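Local coordinates for histidine--tRNA ligase (Staphylococcus aureus, PDB 1QE0) that joins L-histidine to tRNA(His) at the expense of ATP, giving histidyl-tRNA(His), AMP and diphosphate, and works as a homodimeric class II synthetase, at the interface of chains A and B. Residues are numbered along the deposited sequence; one frame, centred on the assembly and turned at random. Chains: chain A/B, Histidine--tRNA ligase.

Contact 1: the interface of chains A and B. Residues chain A 39-44, 87; chain B 4-5, 8-10, 123.
Tip to tip, the guanidinium of A:Arg87 and the carboxylate of B:Asp10 meet across the dimer interface with their planes nearly coplanar, 24° apart. The single nitrogen NH2 of A:Arg87 serves both oxygens, each on its syn lone pair: OD2 of B:Asp10 at 2.5 Å, with a strongly bent hydrogen bond, and OD1 at 3.1 Å, far straighter. The arginine chain bends at chi2 and chi3 (68°), which turns the guanidinium edge-on to two acids. On its own side NH1 of A:Arg87 donates to OE1 of A:Glu44 at 2.9 Å, also in plane, so the cation bridges carboxylates from both subunits and probably offsets their mutual repulsion. CB of B:Ile4 caps one guanidinium face, its side chain at about a right angle to the arginine; the closer approach of CG1 is doubtful. Further along, B:Gln123 reaches out in extended form, CG anti to its backbone N (chi1 -179°), and its amide oxygen OE1 accepts the backbone N of A:Ile42 at 2.7 Å, in the carbonyl plane and almost perfectly straight. The side chains of A:Phe43 and B:Pro5 run antiparallel, CE2 of the ring 3.5 Å from CB of the proline. CB of A:Pro41 packs 3.6 Å from the methyl CG2 of B:Thr8; the shorter approach of CG is doubtful. A:Pro41 is the motif 1 proline of class II synthetases; its loop and strand 43-45 meet the N-terminal segment of chain B and the start of strand 123-132.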
loop_
_atom_site.group_PDB
_atom_site.type_symbol
_atom_site.label_atom_id
_atom_site.label_comp_id
_atom_site.label_asym_id
_atom_site.label_seq_id
_atom_site.Cartn_x
_atom_site.Cartn_y
_atom_site.Cartn_z
ATOM N N ARG A 39 2.634 5.891 -7.679
ATOM C CA ARG A 39 2.530 4.502 -8.063
ATOM C C ARG A 39 2.847 4.421 -9.529
ATOM O O ARG A 39 2.117 4.904 -10.370
ATOM C CB ARG A 39 1.125 4.000 -7.839
ATOM C CG ARG A 39 0.535 4.412 -6.531
ATOM C CD ARG A 39 -0.527 3.449 -6.099
ATOM N NE ARG A 39 -0.988 3.779 -4.767
ATOM C CZ ARG A 39 -2.122 3.329 -4.273
ATOM N NH1 ARG A 39 -2.867 2.539 -5.019
ATOM N NH2 ARG A 39 -2.536 3.700 -3.070
ATOM N N THR A 40 3.980 3.826 -9.815
ATOM C CA THR A 40 4.520 3.652 -11.150
ATOM C C THR A 40 4.021 2.294 -11.675
ATOM O O THR A 40 3.568 1.456 -10.898
ATOM C CB THR A 40 6.057 3.653 -10.939
ATOM O OG1 THR A 40 6.506 5.001 -10.935
ATOM C CG2 THR A 40 6.834 2.760 -11.916
ATOM N N PRO A 41 4.022 2.083 -12.993
ATOM C CA PRO A 41 3.574 0.801 -13.560
ATOM C C PRO A 41 4.490 -0.350 -13.126
ATOM O O PRO A 41 5.648 -0.137 -12.729
ATOM C CB PRO A 41 3.693 1.039 -15.060
ATOM C CG PRO A 41 3.415 2.505 -15.150
ATOM C CD PRO A 41 4.221 3.082 -14.045
ATOM N N ILE A 42 3.993 -1.571 -13.221
ATOM C CA ILE A 42 4.802 -2.715 -12.830
ATOM C C ILE A 42 5.982 -2.879 -13.775
ATOM O O ILE A 42 7.002 -3.429 -13.411
ATOM C CB ILE A 42 3.955 -4.003 -12.775
ATOM C CG1 ILE A 42 3.052 -3.969 -11.543
ATOM C CG2 ILE A 42 4.839 -5.239 -12.735
ATOM C CD1 ILE A 42 3.780 -4.227 -10.243
ATOM N N PHE A 43 5.831 -2.435 -15.009
ATOM C CA PHE A 43 6.921 -2.532 -15.949
ATOM C C PHE A 43 7.210 -1.181 -16.550
ATOM O O PHE A 43 6.376 -0.281 -16.561
ATOM C CB PHE A 43 6.682 -3.600 -17.043
ATOM C CG PHE A 43 5.387 -3.453 -17.793
ATOM C CD1 PHE A 43 4.311 -4.277 -17.501
ATOM C CD2 PHE A 43 5.242 -2.481 -18.777
ATOM C CE1 PHE A 43 3.108 -4.123 -18.180
ATOM C CE2 PHE A 43 4.057 -2.315 -19.458
ATOM C CZ PHE A 43 2.986 -3.127 -19.169
ATOM N N GLU A 44 8.439 -1.044 -17.002
ATOM C CA GLU A 44 8.923 0.166 -17.617
ATOM C C GLU A 44 9.653 -0.252 -18.886
ATOM O O GLU A 44 9.856 -1.455 -19.130
ATOM C CB GLU A 44 9.915 0.843 -16.680
ATOM C CG GLU A 44 9.314 1.400 -15.439
ATOM C CD GLU A 44 8.564 2.682 -15.680
ATOM O OE1 GLU A 44 8.675 3.299 -16.777
ATOM O OE2 GLU A 44 7.871 3.086 -14.739
ATOM N N ARG A 87 11.964 8.524 -13.701
ATOM C CA ARG A 87 11.367 8.559 -15.032
ATOM C C ARG A 87 10.037 9.330 -14.988
ATOM O O ARG A 87 9.685 10.033 -15.936
ATOM C CB ARG A 87 11.177 7.138 -15.571
ATOM C CG ARG A 87 10.780 7.104 -17.015
ATOM C CD ARG A 87 9.412 6.499 -17.189
ATOM N NE ARG A 87 8.344 7.332 -16.648
ATOM C CZ ARG A 87 7.335 6.854 -15.920
ATOM N NH1 ARG A 87 7.266 5.555 -15.654
ATOM N NH2 ARG A 87 6.381 7.658 -15.474
ATOM N N ILE B 4 6.892 6.344 -20.413
ATOM C CA ILE B 4 6.060 5.338 -19.764
ATOM C C ILE B 4 5.602 4.344 -20.823
ATOM O O ILE B 4 5.349 4.719 -21.965
ATOM C CB ILE B 4 4.827 6.056 -19.175
ATOM C CG1 ILE B 4 4.814 6.083 -17.662
ATOM C CG2 ILE B 4 3.634 5.349 -19.466
ATOM C CD1 ILE B 4 3.501 6.610 -17.111
ATOM N N PRO B 5 5.427 3.057 -20.469
ATOM C CA PRO B 5 4.987 2.110 -21.507
ATOM C C PRO B 5 3.603 2.497 -22.033
ATOM O O PRO B 5 2.803 3.040 -21.286
ATOM C CB PRO B 5 4.932 0.793 -20.748
ATOM C CG PRO B 5 6.001 0.964 -19.734
ATOM C CD PRO B 5 5.716 2.355 -19.220
ATOM N N THR B 8 -0.169 2.845 -20.254
ATOM C CA THR B 8 0.179 2.721 -18.852
ATOM C C THR B 8 0.200 4.135 -18.265
ATOM O O THR B 8 0.525 5.081 -18.983
ATOM C CB THR B 8 1.545 2.024 -18.771
ATOM O OG1 THR B 8 1.405 0.721 -18.203
ATOM C CG2 THR B 8 2.509 2.810 -18.003
ATOM N N GLN B 9 -0.204 4.291 -16.999
ATOM C CA GLN B 9 -0.213 5.619 -16.332
ATOM C C GLN B 9 0.317 5.558 -14.885
ATOM O O GLN B 9 0.219 4.521 -14.234
ATOM C CB GLN B 9 -1.634 6.212 -16.305
ATOM C CG GLN B 9 -2.642 5.310 -15.569
ATOM C CD GLN B 9 -3.837 6.041 -14.940
ATOM O OE1 GLN B 9 -4.579 5.457 -14.139
ATOM N NE2 GLN B 9 -4.056 7.289 -15.334
ATOM N N ASP B 10 0.891 6.658 -14.404
ATOM C CA ASP B 10 1.414 6.726 -13.043
ATOM C C ASP B 10 0.308 7.309 -12.218
ATOM O O ASP B 10 -0.440 8.158 -12.712
ATOM C CB ASP B 10 2.550 7.744 -12.909
ATOM C CG ASP B 10 3.726 7.443 -13.766
ATOM O OD1 ASP B 10 3.901 6.309 -14.238
ATOM O OD2 ASP B 10 4.522 8.371 -13.946
ATOM N N GLN B 123 -2.410 -1.844 -17.888
ATOM C CA GLN B 123 -2.311 -2.148 -16.455
ATOM C C GLN B 123 -3.478 -1.454 -15.803
ATOM O O GLN B 123 -3.613 -0.227 -15.923
ATOM C CB GLN B 123 -1.013 -1.635 -15.804
ATOM C CG GLN B 123 -0.938 -1.997 -14.314
ATOM C CD GLN B 123 0.409 -1.709 -13.627
ATOM O OE1 GLN B 123 1.477 -1.961 -14.169
ATOM N NE2 GLN B 123 0.342 -1.244 -12.385
#

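Contact 2: the interface of chains A and B. Residues chain A 37-38, 87-88, 92, 94, 104; chain B 10-13.
A:Ser88 and B:Asp10 meet through the serine hydroxyl OG, which donates to the carboxylate oxygen OD2 at 2.6 Å. The hydroxyl comes from the anti side, 33° out of the carboxylate plane, whereas A:Arg87 takes the syn side, leaving OD2 gripped by two donors from one helix. The edge of the A:His92 ring at CE1 also faces this oxygen. Over the face of that imidazole lies B:Leu12, whose methyl CD1 sits 3.4 Å from the ring centroid in a CH-pi contact. The other branch, CD2 of B:Leu12, lies 3.4 Å from OG of A:Ser88 and packs on CD1 of A:Ile38 at 3.6 Å and the methyl CE of A:Met94 at 3.9 Å. A:Ile38 runs parallel to B:Leu12, which hides more surface than any other residue here (68 Å²). In the second shell, ND1 of A:His92 donates to the backbone O of A:Ser88 at 2.7 Å, tilted 28° from the carbonyl plane; this should help fix the ring's rotation under the leucine methyl. A:Ser88 is placed by helix 82-91, its OG anti to the backbone N (chi1 -177°). The site pins the segment leading into helix 13-33, the motif 1 helix, against the partner subunit and so probably helps hold the homodimer together.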
loop_
_atom_site.group_PDB
_atom_site.type_symbol
_atom_site.label_atom_id
_atom_site.label_comp_id
_atom_site.label_asym_id
_atom_site.label_seq_id
_atom_site.Cartn_x
_atom_site.Cartn_y
_atom_site.Cartn_z
ATOM N N GLU A 37 2.595 9.863 -2.043
ATOM C CA GLU A 37 2.702 8.572 -2.719
ATOM C C GLU A 37 2.569 8.600 -4.219
ATOM O O GLU A 37 1.691 9.251 -4.746
ATOM C CB GLU A 37 1.679 7.581 -2.194
ATOM C CG GLU A 37 1.961 6.177 -2.714
ATOM C CD GLU A 37 0.882 5.163 -2.396
ATOM O OE1 GLU A 37 -0.289 5.532 -2.190
ATOM O OE2 GLU A 37 1.202 3.969 -2.394
ATOM N N ILE A 38 3.425 7.861 -4.905
ATOM C CA ILE A 38 3.365 7.798 -6.348
ATOM C C ILE A 38 3.361 6.299 -6.645
ATOM O O ILE A 38 3.939 5.518 -5.895
ATOM C CB ILE A 38 4.591 8.507 -6.985
ATOM C CG1 ILE A 38 4.509 8.519 -8.516
ATOM C CG2 ILE A 38 5.891 7.834 -6.548
ATOM C CD1 ILE A 38 5.739 9.140 -9.148
ATOM N N ARG A 87 11.964 8.524 -13.701
ATOM C CA ARG A 87 11.367 8.559 -15.032
ATOM C C ARG A 87 10.037 9.330 -14.988
ATOM O O ARG A 87 9.685 10.033 -15.936
ATOM C CB ARG A 87 11.177 7.138 -15.571
ATOM C CG ARG A 87 10.780 7.104 -17.015
ATOM C CD ARG A 87 9.412 6.499 -17.189
ATOM N NE ARG A 87 8.344 7.332 -16.648
ATOM C CZ ARG A 87 7.335 6.854 -15.920
ATOM N NH1 ARG A 87 7.266 5.555 -15.654
ATOM N NH2 ARG A 87 6.381 7.658 -15.474
ATOM N N SER A 88 9.311 9.224 -13.879
ATOM C CA SER A 88 8.055 9.948 -13.744
ATOM C C SER A 88 8.303 11.428 -13.469
ATOM O O SER A 88 7.564 12.289 -13.949
ATOM C CB SER A 88 7.215 9.360 -12.623
ATOM O OG SER A 88 5.974 10.047 -12.572
ATOM N N HIS A 92 6.949 14.143 -16.080
ATOM C CA HIS A 92 5.938 15.091 -15.632
ATOM C C HIS A 92 6.514 16.458 -15.347
ATOM O O HIS A 92 5.870 17.302 -14.720
ATOM C CB HIS A 92 5.191 14.577 -14.408
ATOM C CG HIS A 92 4.404 13.336 -14.669
ATOM N ND1 HIS A 92 4.871 12.078 -14.343
ATOM C CD2 HIS A 92 3.200 13.150 -15.261
ATOM C CE1 HIS A 92 3.991 11.173 -14.731
ATOM N NE2 HIS A 92 2.968 11.797 -15.290
ATOM N N MET A 94 8.585 17.681 -13.159
ATOM C CA MET A 94 8.429 18.058 -11.753
ATOM C C MET A 94 9.449 19.095 -11.299
ATOM O O MET A 94 9.226 19.829 -10.333
ATOM C CB MET A 94 8.489 16.816 -10.856
ATOM C CG MET A 94 7.385 15.821 -11.135
ATOM S SD MET A 94 7.348 14.420 -10.057
ATOM C CE MET A 94 5.969 13.561 -10.738
ATOM N N LEU A 104 8.681 12.390 -2.403
ATOM C CA LEU A 104 7.798 11.293 -2.826
ATOM C C LEU A 104 8.138 9.928 -2.202
ATOM O O LEU A 104 9.310 9.649 -1.924
ATOM C CB LEU A 104 7.944 11.112 -4.335
ATOM C CG LEU A 104 7.581 12.144 -5.403
ATOM C CD1 LEU A 104 8.194 11.701 -6.740
ATOM C CD2 LEU A 104 6.096 12.304 -5.529
ATOM N N ASP B 10 0.891 6.658 -14.404
ATOM C CA ASP B 10 1.414 6.726 -13.043
ATOM C C ASP B 10 0.308 7.309 -12.218
ATOM O O ASP B 10 -0.440 8.158 -12.712
ATOM C CB ASP B 10 2.550 7.744 -12.909
ATOM C CG ASP B 10 3.726 7.443 -13.766
ATOM O OD1 ASP B 10 3.901 6.309 -14.238
ATOM O OD2 ASP B 10 4.522 8.371 -13.946
ATOM N N ILE B 11 0.250 6.933 -10.949
ATOM C CA ILE B 11 -0.742 7.487 -10.046
ATOM C C ILE B 11 0.073 8.448 -9.177
ATOM O O ILE B 11 0.772 8.026 -8.270
ATOM C CB ILE B 11 -1.444 6.369 -9.272
ATOM C CG1 ILE B 11 -2.372 5.604 -10.240
ATOM C CG2 ILE B 11 -2.195 6.940 -8.111
ATOM C CD1 ILE B 11 -2.862 4.228 -9.757
ATOM N N LEU B 12 0.080 9.721 -9.583
ATOM C CA LEU B 12 0.848 10.787 -8.926
ATOM C C LEU B 12 0.268 11.259 -7.607
ATOM O O LEU B 12 -0.903 10.999 -7.306
ATOM C CB LEU B 12 1.082 11.960 -9.885
ATOM C CG LEU B 12 1.778 11.555 -11.194
ATOM C CD1 LEU B 12 1.940 12.754 -12.073
ATOM C CD2 LEU B 12 3.130 10.879 -10.943
ATOM N N PRO B 13 1.079 11.967 -6.801
ATOM C CA PRO B 13 0.649 12.469 -5.494
ATOM C C PRO B 13 -0.749 13.043 -5.294
ATOM O O PRO B 13 -1.248 13.004 -4.161
ATOM C CB PRO B 13 1.746 13.458 -5.146
ATOM C CG PRO B 13 2.946 12.737 -5.655
ATOM C CD PRO B 13 2.510 12.284 -7.021
#

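Contact 3: the interface of chains A and B. Residues chain A 5-6, 8, 65, 122; chain B 43-45, 70, 73.
A:Pro5 and A:Arg6 run in an extended, polyproline-like course past B:Lys70, whose own backbone is in the left-handed helical region (phi 57°, psi 23°). The lysine chain bends at chi2 and is otherwise drawn out, carrying its ammonium NZ in among groups of chain A. NZ of B:Lys70 donates to the phenol oxygen OH of A:Tyr65 at 2.8 Å. NZ also lies 2.7 Å from the backbone O of A:Arg6, but CE is equally near, so a hydrogen bond there is doubtful. The ammonium ends alongside the stem of A:Arg122, near NE; both can only donate, so the closeness is doubtful and no bond is assigned. On the same side, the peptide carbon C of A:Arg6 lies 3.8 Å above the plane of the A:Arg122 guanidinium, toward its rim. A chi1 of 53° turns the B:Phe43 ring toward chain A so that its edge meets A:Pro5, repeating with the chains exchanged the packing of A:Phe43 on B:Pro5. B:Arg73 is poorly ordered and merely flanks A:Arg6. The site joins the N-terminal segment and strand 65-67 of chain A to strand 43-45 and the short helix 69-72 of chain B.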
loop_
_atom_site.group_PDB
_atom_site.type_symbol
_atom_site.label_atom_id
_atom_site.label_comp_id
_atom_site.label_asym_id
_atom_site.label_seq_id
_atom_site.Cartn_x
_atom_site.Cartn_y
_atom_site.Cartn_z
ATOM N N PRO A 5 4.623 -19.604 -9.378
ATOM C CA PRO A 5 5.943 -19.620 -10.020
ATOM C C PRO A 5 7.064 -19.772 -8.951
ATOM O O PRO A 5 6.872 -19.421 -7.772
ATOM C CB PRO A 5 5.983 -18.257 -10.712
ATOM C CG PRO A 5 4.581 -18.033 -11.078
ATOM C CD PRO A 5 3.875 -18.419 -9.811
ATOM N N ARG A 6 8.226 -20.294 -9.345
ATOM C CA ARG A 6 9.291 -20.489 -8.381
ATOM C C ARG A 6 9.822 -19.178 -7.810
ATOM O O ARG A 6 9.911 -18.179 -8.512
ATOM C CB ARG A 6 10.419 -21.343 -8.972
ATOM C CG ARG A 6 11.426 -21.807 -7.922
ATOM C CD ARG A 6 12.277 -22.953 -8.414
ATOM N NE ARG A 6 13.243 -22.526 -9.419
ATOM C CZ ARG A 6 13.734 -23.323 -10.361
ATOM N NH1 ARG A 6 14.623 -22.858 -11.245
ATOM N NH2 ARG A 6 13.300 -24.579 -10.440
ATOM N N THR A 8 8.346 -17.436 -5.685
ATOM C CA THR A 8 7.194 -16.557 -5.560
ATOM C C THR A 8 6.301 -17.146 -4.439
ATOM O O THR A 8 6.230 -18.373 -4.304
ATOM C CB THR A 8 6.451 -16.521 -6.946
ATOM O OG1 THR A 8 6.683 -15.292 -7.619
ATOM C CG2 THR A 8 5.033 -16.690 -6.809
ATOM N N TYR A 65 13.186 -9.301 -15.670
ATOM C CA TYR A 65 12.203 -9.926 -16.528
ATOM C C TYR A 65 11.947 -9.009 -17.675
ATOM O O TYR A 65 11.154 -8.070 -17.561
ATOM C CB TYR A 65 10.895 -10.141 -15.782
ATOM C CG TYR A 65 10.990 -11.165 -14.707
ATOM C CD1 TYR A 65 11.657 -10.884 -13.515
ATOM C CD2 TYR A 65 10.388 -12.407 -14.863
ATOM C CE1 TYR A 65 11.715 -11.822 -12.499
ATOM C CE2 TYR A 65 10.439 -13.352 -13.852
ATOM C CZ TYR A 65 11.095 -13.051 -12.676
ATOM O OH TYR A 65 11.094 -13.970 -11.668
ATOM N N ARG A 122 11.580 -13.923 -6.236
ATOM C CA ARG A 122 11.718 -13.176 -7.462
ATOM C C ARG A 122 10.836 -11.945 -7.407
ATOM O O ARG A 122 11.091 -10.956 -8.096
ATOM C CB ARG A 122 11.372 -14.057 -8.643
ATOM C CG ARG A 122 12.555 -14.847 -9.105
ATOM C CD ARG A 122 12.586 -16.195 -8.499
ATOM N NE ARG A 122 12.658 -17.194 -9.562
ATOM C CZ ARG A 122 13.345 -18.328 -9.478
ATOM N NH1 ARG A 122 14.019 -18.618 -8.370
ATOM N NH2 ARG A 122 13.368 -19.170 -10.504
ATOM N N PHE B 43 2.498 -12.454 -11.553
ATOM C CA PHE B 43 2.388 -13.377 -12.649
ATOM C C PHE B 43 2.127 -14.803 -12.132
ATOM O O PHE B 43 2.383 -15.134 -10.955
ATOM C CB PHE B 43 3.647 -13.318 -13.525
ATOM C CG PHE B 43 4.929 -13.491 -12.762
ATOM C CD1 PHE B 43 5.786 -12.412 -12.586
ATOM C CD2 PHE B 43 5.257 -14.713 -12.183
ATOM C CE1 PHE B 43 6.952 -12.548 -11.828
ATOM C CE2 PHE B 43 6.419 -14.855 -11.424
ATOM C CZ PHE B 43 7.269 -13.774 -11.245
ATOM N N GLU B 44 1.596 -15.631 -13.026
ATOM C CA GLU B 44 1.293 -17.015 -12.742
ATOM C C GLU B 44 1.773 -17.860 -13.892
ATOM O O GLU B 44 2.212 -17.349 -14.910
ATOM C CB GLU B 44 -0.201 -17.169 -12.631
ATOM C CG GLU B 44 -0.766 -16.465 -11.428
ATOM C CD GLU B 44 -0.611 -17.262 -10.133
ATOM O OE1 GLU B 44 -0.233 -18.463 -10.161
ATOM O OE2 GLU B 44 -0.901 -16.675 -9.074
ATOM N N SER B 45 1.717 -19.169 -13.729
ATOM C CA SER B 45 2.116 -20.032 -14.821
ATOM C C SER B 45 1.117 -19.746 -15.932
ATOM O O SER B 45 -0.093 -19.641 -15.681
ATOM C CB SER B 45 2.038 -21.508 -14.434
ATOM O OG SER B 45 2.151 -22.337 -15.589
ATOM N N LYS B 70 11.612 -17.139 -16.152
ATOM C CA LYS B 70 11.599 -18.052 -15.030
ATOM C C LYS B 70 12.383 -19.323 -15.357
ATOM O O LYS B 70 12.167 -20.366 -14.729
ATOM C CB LYS B 70 10.154 -18.420 -14.725
ATOM C CG LYS B 70 9.867 -18.618 -13.271
ATOM C CD LYS B 70 10.185 -17.353 -12.523
ATOM C CE LYS B 70 9.714 -17.458 -11.114
ATOM N NZ LYS B 70 10.064 -16.220 -10.386
ATOM N N ARG B 73 10.623 -21.155 -18.566
ATOM C CA ARG B 73 9.284 -21.558 -18.167
ATOM C C ARG B 73 8.348 -20.444 -18.629
ATOM O O ARG B 73 8.723 -19.263 -18.626
ATOM C CB ARG B 73 9.222 -21.705 -16.653
ATOM C CG ARG B 73 10.288 -22.626 -16.146
ATOM C CD ARG B 73 10.232 -22.756 -14.662
ATOM N NE ARG B 73 9.374 -23.827 -14.176
ATOM C CZ ARG B 73 9.088 -24.023 -12.896
ATOM N NH1 ARG B 73 8.332 -25.017 -12.519
ATOM N NH2 ARG B 73 9.516 -23.202 -11.981
#

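Contacts 1 and 2 are neighbours, the centres of their C-alpha atoms about 10 Å apart, and they share A:Arg87 and B:Asp10, making one continuous strip along the N-terminal segment of chain B. Contact 3 lies about 20 Å from contact 1 and 28 Å from contact 2, with the roles of the chains exchanged: here the N-terminal segment belongs to chain A and strand 43-45 to chain B. Contacts 1 and 3 thus hold two-fold related packing, A:Phe43 with B:Pro5 and B:Phe43 with A:Pro5. The N-terminal segments reach across reciprocally, tying both subunits of the homodimer near their motif 1 elements.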